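Local atomic coordinates of cysteine hydrolase (Vibrio cholerae, PDB entry 6V98), a protein that acts as a type VI secretion system effector, probably a papain-like cysteine hydrolase that attacks the envelope of rival bacteria. Residues G46-N51 with T57-Y62. Residues are numbered along the deposited sequence; the frame is centred on the assembly and turned at random.
Sequences GVILIN and TRYYEY
Tyr59, Thr57 and Leu49 have the most surface buried where strands 44-50 and 57-63 pair as a beta hairpin, a worked example of how one antiparallel unit can give a central sheet two different faces. Leu49 and Arg58 form a hydrogen-bonded pair: Leu49 N reaches Arg58 O at 2.8 Å, nearly straight at 169°, and Arg58 N returns the bond to Leu49 O. Val47 and Tyr60 repeat this reciprocal pair of backbone hydrogen bonds two residues along. Leu49 turns its side chain towards helix 123-134, where it packs on Phe123 and Ala126, while Ile48, Ile50, Thr57 and Tyr59 lie on the other face, where helix 93-107 packs on Ile48 and Tyr59. There the methyl CG2 of Thr57 meets CG2 of Ile48 at 3.7 Å, the two side chains crossing at a slant. OG1 of Thr57, set beside its own backbone N, lies alongside Ile50 CG1 and is hydrogen-bonded to Gly55 O in the hairpin's turn and to Val84 N beyond the hairpin. With CG opposite its backbone N (chi1 176°), the Tyr59 ring swings back over strand 46-50. Ile48 CG1 touches its edge, 3.8 Å from Tyr59 CD2, and the hydroxyl passes over Gly46, where the lack of a side chain leaves room for Tyr59 OH 3.4 Å from Gly46 CA. Glu61, whose carboxylate also engages His44, Ser107 and Arg77, fixes the far end of the ring: Tyr59 OH donates to Glu61 OE1 at 2.8 Å, approaching from above the carboxylate plane, 64° out of it.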
loop_
_atom_site.group_PDB
_atom_site.type_symbol
_atom_site.label_atom_id
_atom_site.label_comp_id
_atom_site.label_asym_id
_atom_site.label_seq_id
_atom_site.Cartn_x
_atom_site.Cartn_y
_atom_site.Cartn_z
ATOM N N GLY A 46 -1.541 -3.046 0.678
ATOM C CA GLY A 46 -0.149 -2.655 0.507
ATOM C C GLY A 46 -0.073 -1.181 0.161
ATOM O O GLY A 46 -1.097 -0.506 0.226
ATOM N N VAL A 47 1.099 -0.650 -0.192
ATOM C CA VAL A 47 1.184 0.772 -0.524
ATOM C C VAL A 47 2.213 0.980 -1.628
ATOM O O VAL A 47 3.319 0.438 -1.579
ATOM C CB VAL A 47 1.499 1.640 0.719
ATOM C CG1 VAL A 47 2.827 1.246 1.371
ATOM C CG2 VAL A 47 1.444 3.134 0.368
ATOM N N ILE A 48 1.832 1.761 -2.630
ATOM C CA ILE A 48 2.739 2.213 -3.672
ATOM C C ILE A 48 3.233 3.599 -3.308
ATOM O O ILE A 48 2.441 4.467 -2.927
ATOM C CB ILE A 48 2.038 2.243 -5.040
ATOM C CG1 ILE A 48 1.544 0.843 -5.398
ATOM C CG2 ILE A 48 3.000 2.779 -6.093
ATOM C CD1 ILE A 48 0.681 0.795 -6.680
ATOM N N LEU A 49 4.534 3.823 -3.462
ATOM C CA LEU A 49 5.153 5.112 -3.179
ATOM C C LEU A 49 5.863 5.600 -4.433
ATOM O O LEU A 49 6.697 4.883 -4.988
ATOM C CB LEU A 49 6.151 4.989 -2.019
ATOM C CG LEU A 49 7.048 6.209 -1.802
ATOM C CD1 LEU A 49 6.241 7.345 -1.220
ATOM C CD2 LEU A 49 8.209 5.864 -0.885
ATOM N N ILE A 50 5.545 6.814 -4.880
ATOM C CA ILE A 50 6.104 7.342 -6.123
ATOM C C ILE A 50 6.742 8.704 -5.885
ATOM O O ILE A 50 6.115 9.597 -5.304
ATOM C CB ILE A 50 5.042 7.457 -7.226
ATOM C CG1 ILE A 50 4.436 6.085 -7.503
ATOM C CG2 ILE A 50 5.683 8.035 -8.495
ATOM C CD1 ILE A 50 3.168 6.146 -8.324
ATOM N N ASN A 51 7.986 8.856 -6.348
ATOM C CA ASN A 51 8.653 10.153 -6.408
ATOM C C ASN A 51 8.013 11.015 -7.492
ATOM O O ASN A 51 8.055 10.663 -8.676
ATOM C CB ASN A 51 10.140 9.967 -6.702
ATOM C CG ASN A 51 10.928 11.260 -6.550
ATOM O OD1 ASN A 51 10.629 12.257 -7.202
ATOM N ND2 ASN A 51 11.918 11.254 -5.664
ATOM N N THR A 57 9.490 4.362 -8.203
ATOM C CA THR A 57 8.350 3.714 -7.565
ATOM C C THR A 57 8.819 2.608 -6.621
ATOM O O THR A 57 9.719 1.834 -6.956
ATOM C CB THR A 57 7.408 3.125 -8.640
ATOM O OG1 THR A 57 7.000 4.170 -9.530
ATOM C CG2 THR A 57 6.160 2.516 -8.027
ATOM N N ARG A 58 8.201 2.535 -5.443
ATOM C CA ARG A 58 8.420 1.470 -4.471
ATOM C C ARG A 58 7.085 0.856 -4.075
ATOM O O ARG A 58 6.047 1.515 -4.101
ATOM C CB ARG A 58 9.112 1.984 -3.191
ATOM C CG ARG A 58 10.357 2.797 -3.446
ATOM C CD ARG A 58 11.461 1.896 -3.937
ATOM N NE ARG A 58 12.732 2.602 -4.022
ATOM C CZ ARG A 58 13.446 2.725 -5.137
ATOM N NH1 ARG A 58 13.015 2.191 -6.279
ATOM N NH2 ARG A 58 14.596 3.387 -5.108
ATOM N N TYR A 59 7.127 -0.404 -3.650
ATOM C CA TYR A 59 5.947 -1.065 -3.110
ATOM C C TYR A 59 6.339 -1.805 -1.840
ATOM O O TYR A 59 7.331 -2.542 -1.830
ATOM C CB TYR A 59 5.314 -2.028 -4.130
ATOM C CG TYR A 59 4.139 -2.787 -3.557
ATOM C CD1 TYR A 59 4.318 -4.036 -2.965
ATOM C CD2 TYR A 59 2.858 -2.245 -3.572
ATOM C CE1 TYR A 59 3.250 -4.727 -2.407
ATOM C CE2 TYR A 59 1.787 -2.921 -3.006
ATOM C CZ TYR A 59 1.989 -4.155 -2.431
ATOM O OH TYR A 59 0.935 -4.847 -1.887
ATOM N N TYR A 60 5.574 -1.582 -0.767
ATOM C CA TYR A 60 5.780 -2.236 0.516
ATOM C C TYR A 60 4.461 -2.782 1.030
ATOM O O TYR A 60 3.387 -2.249 0.729
ATOM C CB TYR A 60 6.347 -1.259 1.561
ATOM C CG TYR A 60 7.824 -0.985 1.439
ATOM C CD1 TYR A 60 8.326 -0.084 0.494
ATOM C CD2 TYR A 60 8.722 -1.619 2.284
ATOM C CE1 TYR A 60 9.703 0.165 0.405
ATOM C CE2 TYR A 60 10.084 -1.381 2.211
ATOM C CZ TYR A 60 10.575 -0.496 1.280
ATOM O OH TYR A 60 11.940 -0.297 1.244
ATOM N N GLU A 61 4.548 -3.839 1.835
ATOM C CA GLU A 61 3.363 -4.365 2.491
ATOM C C GLU A 61 3.785 -5.097 3.759
ATOM O O GLU A 61 4.952 -5.452 3.936
ATOM C CB GLU A 61 2.581 -5.313 1.560
ATOM C CG GLU A 61 3.393 -6.518 1.132
ATOM C CD GLU A 61 2.832 -7.193 -0.104
ATOM O OE1 GLU A 61 1.620 -7.047 -0.351
ATOM O OE2 GLU A 61 3.609 -7.868 -0.810
ATOM N N TYR A 62 2.804 -5.335 4.624
ATOM C CA TYR A 62 3.000 -6.036 5.885
ATOM C C TYR A 62 1.999 -7.174 5.967
ATOM O O TYR A 62 0.819 -6.988 5.663
ATOM C CB TYR A 62 2.807 -5.080 7.050
ATOM C CG TYR A 62 2.812 -5.745 8.406
ATOM C CD1 TYR A 62 3.998 -6.191 8.976
ATOM C CD2 TYR A 62 1.629 -5.921 9.120
ATOM C CE1 TYR A 62 4.004 -6.789 10.240
ATOM C CE2 TYR A 62 1.629 -6.528 10.370
ATOM C CZ TYR A 62 2.821 -6.957 10.914
ATOM O OH TYR A 62 2.836 -7.543 12.146
#